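Amyloid-like protein 1 (Homo sapiens, PDB 4RD9) binds heparan sulfate through its E2 domain and belongs to the amyloid precursor protein family. Local coordinates at residues R124-E129 with E192-E197. Residues are numbered along the deposited sequence; the frame is centred on the assembly and turned at random.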
ATOM      1  N   ARG A 124      19.328  -3.679 -24.118  1.00 42.23           N
ATOM      2  CA  ARG A 124      18.208  -2.781 -23.872  1.00 40.18           C
ATOM      3  C   ARG A 124      16.879  -3.497 -24.073  1.00 39.08           C
ATOM      4  O   ARG A 124      15.915  -3.246 -23.348  1.00 39.05           O
ATOM      5  CB  ARG A 124      18.305  -1.557 -24.781  1.00 41.44           C
ATOM      6  CG  ARG A 124      19.470  -0.643 -24.428  1.00 45.58           C
ATOM      7  CD  ARG A 124      19.630   0.504 -25.410  1.00 50.02           C
ATOM      8  NE  ARG A 124      20.570   1.507 -24.912  1.00 54.26           N
ATOM      9  CZ  ARG A 124      21.342   2.262 -25.687  1.00 55.61           C
ATOM     10  NH1 ARG A 124      21.299   2.125 -27.004  1.00 55.43           N
ATOM     11  NH2 ARG A 124      22.165   3.148 -25.146  1.00 57.99           N
ATOM     12  N   TYR A 125      16.835  -4.399 -25.047  1.00 36.85           N
ATOM     13  CA  TYR A 125      15.610  -5.128 -25.343  1.00 34.88           C
ATOM     14  C   TYR A 125      15.271  -6.152 -24.265  1.00 34.48           C
ATOM     15  O   TYR A 125      14.130  -6.233 -23.817  1.00 34.81           O
ATOM     16  CB  TYR A 125      15.714  -5.818 -26.701  1.00 35.76           C
ATOM     17  CG  TYR A 125      14.492  -6.626 -27.054  1.00 34.38           C
ATOM     18  CD1 TYR A 125      13.308  -5.999 -27.433  1.00 34.68           C
ATOM     19  CD2 TYR A 125      14.516  -8.013 -27.006  1.00 33.60           C
ATOM     20  CE1 TYR A 125      12.187  -6.732 -27.755  1.00 34.14           C
ATOM     21  CE2 TYR A 125      13.397  -8.755 -27.329  1.00 35.40           C
ATOM     22  CZ  TYR A 125      12.235  -8.110 -27.702  1.00 36.45           C
ATOM     23  OH  TYR A 125      11.115  -8.840 -28.023  1.00 37.43           O
ATOM     24  N   LEU A 126      16.262  -6.941 -23.863  1.00 34.06           N
ATOM     25  CA  LEU A 126      16.067  -7.922 -22.802  1.00 36.66           C
ATOM     26  C   LEU A 126      15.712  -7.230 -21.489  1.00 40.37           C
ATOM     27  O   LEU A 126      14.912  -7.734 -20.703  1.00 42.58           O
ATOM     28  CB  LEU A 126      17.318  -8.786 -22.625  1.00 36.94           C
ATOM     29  CG  LEU A 126      17.737  -9.601 -23.853  1.00 34.83           C
ATOM     30  CD1 LEU A 126      19.033 -10.352 -23.595  1.00 36.67           C
ATOM     31  CD2 LEU A 126      16.626 -10.556 -24.272  1.00 30.70           C
ATOM     32  N   ARG A 127      16.308  -6.068 -21.260  1.00 39.10           N
ATOM     33  CA  ARG A 127      16.006  -5.274 -20.080  1.00 40.14           C
ATOM     34  C   ARG A 127      14.541  -4.852 -20.098  1.00 40.02           C
ATOM     35  O   ARG A 127      13.863  -4.844 -19.069  1.00 40.27           O
ATOM     36  CB  ARG A 127      16.918  -4.051 -20.029  1.00 43.64           C
ATOM     37  CG  ARG A 127      16.958  -3.331 -18.702  1.00 51.58           C
ATOM     38  CD  ARG A 127      17.400  -4.267 -17.597  1.00 58.91           C
ATOM     39  NE  ARG A 127      18.181  -3.578 -16.575  1.00 65.48           N
ATOM     40  CZ  ARG A 127      19.511  -3.544 -16.552  1.00 68.78           C
ATOM     41  NH1 ARG A 127      20.213  -4.158 -17.499  1.00 70.17           N
ATOM     42  NH2 ARG A 127      20.144  -2.899 -15.579  1.00 69.55           N
ATOM     43  N   ALA A 128      14.059  -4.505 -21.286  1.00 38.62           N
ATOM     44  CA  ALA A 128      12.671  -4.109 -21.462  1.00 33.82           C
ATOM     45  C   ALA A 128      11.757  -5.285 -21.158  1.00 33.58           C
ATOM     46  O   ALA A 128      10.716  -5.129 -20.521  1.00 32.87           O
ATOM     47  CB  ALA A 128      12.436  -3.600 -22.867  1.00 30.06           C
ATOM     48  N   GLU A 129      12.150  -6.467 -21.621  1.00 34.99           N
ATOM     49  CA  GLU A 129      11.325  -7.647 -21.424  1.00 37.53           C
ATOM     50  C   GLU A 129      11.418  -8.159 -19.999  1.00 38.85           C
ATOM     51  O   GLU A 129      10.458  -8.714 -19.468  1.00 38.88           O
ATOM     52  CB  GLU A 129      11.710  -8.742 -22.414  1.00 39.34           C
ATOM     53  CG  GLU A 129      11.176  -8.498 -23.815  1.00 41.99           C
ATOM     54  CD  GLU A 129       9.680  -8.229 -23.823  1.00 45.21           C
ATOM     55  OE1 GLU A 129       8.914  -9.150 -24.166  1.00 45.42           O
ATOM     56  OE2 GLU A 129       9.269  -7.093 -23.496  1.00 48.51           O
ATOM     57  N   GLU A 192      25.734 -14.531 -20.410  1.00 75.55           N
ATOM     58  CA  GLU A 192      25.860 -13.839 -19.135  1.00 77.44           C
ATOM     59  C   GLU A 192      24.608 -13.009 -18.863  1.00 79.59           C
ATOM     60  O   GLU A 192      24.054 -13.050 -17.765  1.00 79.53           O
ATOM     61  CB  GLU A 192      27.099 -12.946 -19.116  1.00 77.26           C
ATOM     62  CG  GLU A 192      27.479 -12.486 -17.721  1.00 79.25           C
ATOM     63  N   LEU A 193      24.171 -12.264 -19.876  1.00 80.72           N
ATOM     64  CA  LEU A 193      22.943 -11.478 -19.802  1.00 81.60           C
ATOM     65  C   LEU A 193      21.754 -12.344 -19.399  1.00 85.25           C
ATOM     66  O   LEU A 193      21.036 -12.033 -18.446  1.00 85.61           O
ATOM     67  CB  LEU A 193      22.648 -10.808 -21.145  1.00 79.01           C
ATOM     68  CG  LEU A 193      23.502  -9.619 -21.573  1.00 76.65           C
ATOM     69  CD1 LEU A 193      23.203  -9.264 -23.023  1.00 74.74           C
ATOM     70  CD2 LEU A 193      23.244  -8.430 -20.659  1.00 76.40           C
ATOM     71  N   LEU A 194      21.556 -13.432 -20.138  1.00 87.44           N
ATOM     72  CA  LEU A 194      20.439 -14.338 -19.906  1.00 89.49           C
ATOM     73  C   LEU A 194      20.487 -14.959 -18.514  1.00 96.07           C
ATOM     74  O   LEU A 194      19.454 -15.129 -17.869  1.00 99.38           O
ATOM     75  CB  LEU A 194      20.427 -15.435 -20.969  1.00 85.17           C
ATOM     76  CG  LEU A 194      20.183 -14.976 -22.404  1.00 80.16           C
ATOM     77  CD1 LEU A 194      20.203 -16.166 -23.346  1.00 78.58           C
ATOM     78  CD2 LEU A 194      18.861 -14.243 -22.497  1.00 77.94           C
ATOM     79  N   HIS A 195      21.691 -15.293 -18.056  1.00 98.38           N
ATOM     80  CA  HIS A 195      21.870 -15.896 -16.738  1.00102.07           C
ATOM     81  C   HIS A 195      21.363 -14.991 -15.621  1.00105.19           C
ATOM     82  O   HIS A 195      20.660 -15.440 -14.717  1.00107.62           O
ATOM     83  CB  HIS A 195      23.343 -16.234 -16.495  1.00103.19           C
ATOM     84  N   SER A 196      21.717 -13.713 -15.696  1.00105.44           N
ATOM     85  CA  SER A 196      21.388 -12.763 -14.640  1.00106.44           C
ATOM     86  C   SER A 196      19.902 -12.400 -14.604  1.00107.78           C
ATOM     87  O   SER A 196      19.381 -11.998 -13.562  1.00109.48           O
ATOM     88  CB  SER A 196      22.230 -11.495 -14.799  1.00106.30           C
ATOM     89  OG  SER A 196      22.171 -11.002 -16.125  1.00106.29           O
ATOM     90  N   GLU A 197      19.222 -12.557 -15.737  1.00104.81           N
ATOM     91  CA  GLU A 197      17.836 -12.120 -15.872  1.00100.46           C
ATOM     92  C   GLU A 197      16.880 -13.288 -16.120  1.00 94.30           C
ATOM     93  O   GLU A 197      16.078 -13.637 -15.253  1.00 90.56           O
ATOM     94  CB  GLU A 197      17.728 -11.093 -17.002  1.00100.89           C
ATOM     95  CG  GLU A 197      18.637  -9.887 -16.816  1.00100.52           C
ATOM     96  CD  GLU A 197      18.726  -9.026 -18.058  1.00100.21           C
ATOM     97  OE1 GLU A 197      18.373  -9.521 -19.147  1.00100.32           O
ATOM     98  OE2 GLU A 197      19.149  -7.855 -17.946  1.00100.24           O
TER
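Leu-126 and Arg-127, on one turn of helix 115-146, face the C-terminal end of helix 180-196 with the backbones well apart, Leu-126 CA lying 8.3 Å from Leu-194 CA and Arg-127 CA 8.2 Å from Glu-197 CA. At such a separation side chains alone bridge the gap, and no hydrogen bond crosses it. Leu-126 supplies the apolar half. With CG anti to the carbonyl carbon (chi1 -61°), its side chain is carried toward helix 180-196, where the branch CD1 meets two leucines: CD2 of Leu-194 at 4.0 Å, the two side chains slanting across one another, and CD1 of Leu-193 at 4.3 Å. At its base the same residue meets a polar group, for Glu-197 OE1 comes to 3.7 Å from Leu-126 CB. The chain of Glu-197, extended beyond CG, carries the carboxylate across to helix 115-146. The other carboxylate oxygen, OE2, lies 3.9 Å from NH1 of Arg-127, a long salt bridge. Bends at chi2 and chi3 bring the arginine's end nearer, yet its guanidinium plane is turned 79° from that of the carboxylate and OE2 sits well out of it, leaving a charge attraction to which no N-H is directed. Within the last turn, Ser-196 OG donates to the carbonyl O of Leu-193 at 2.8 Å, although the serine is poorly ordered. Leu-193 also rests on Leu-119 and Arg-123, earlier on helix 115-146, while Leu-126 touches Val-169 of helix 148-177. Tyr-125 packs on Ala-100 and Leu-101 of helix 53-108 and on Arg-168 and Ser-172 of helix 148-177; through these residues helix 115-146 contacts helix 180-196 as well as helices 53-108 and 148-177 in the helical E2 domain.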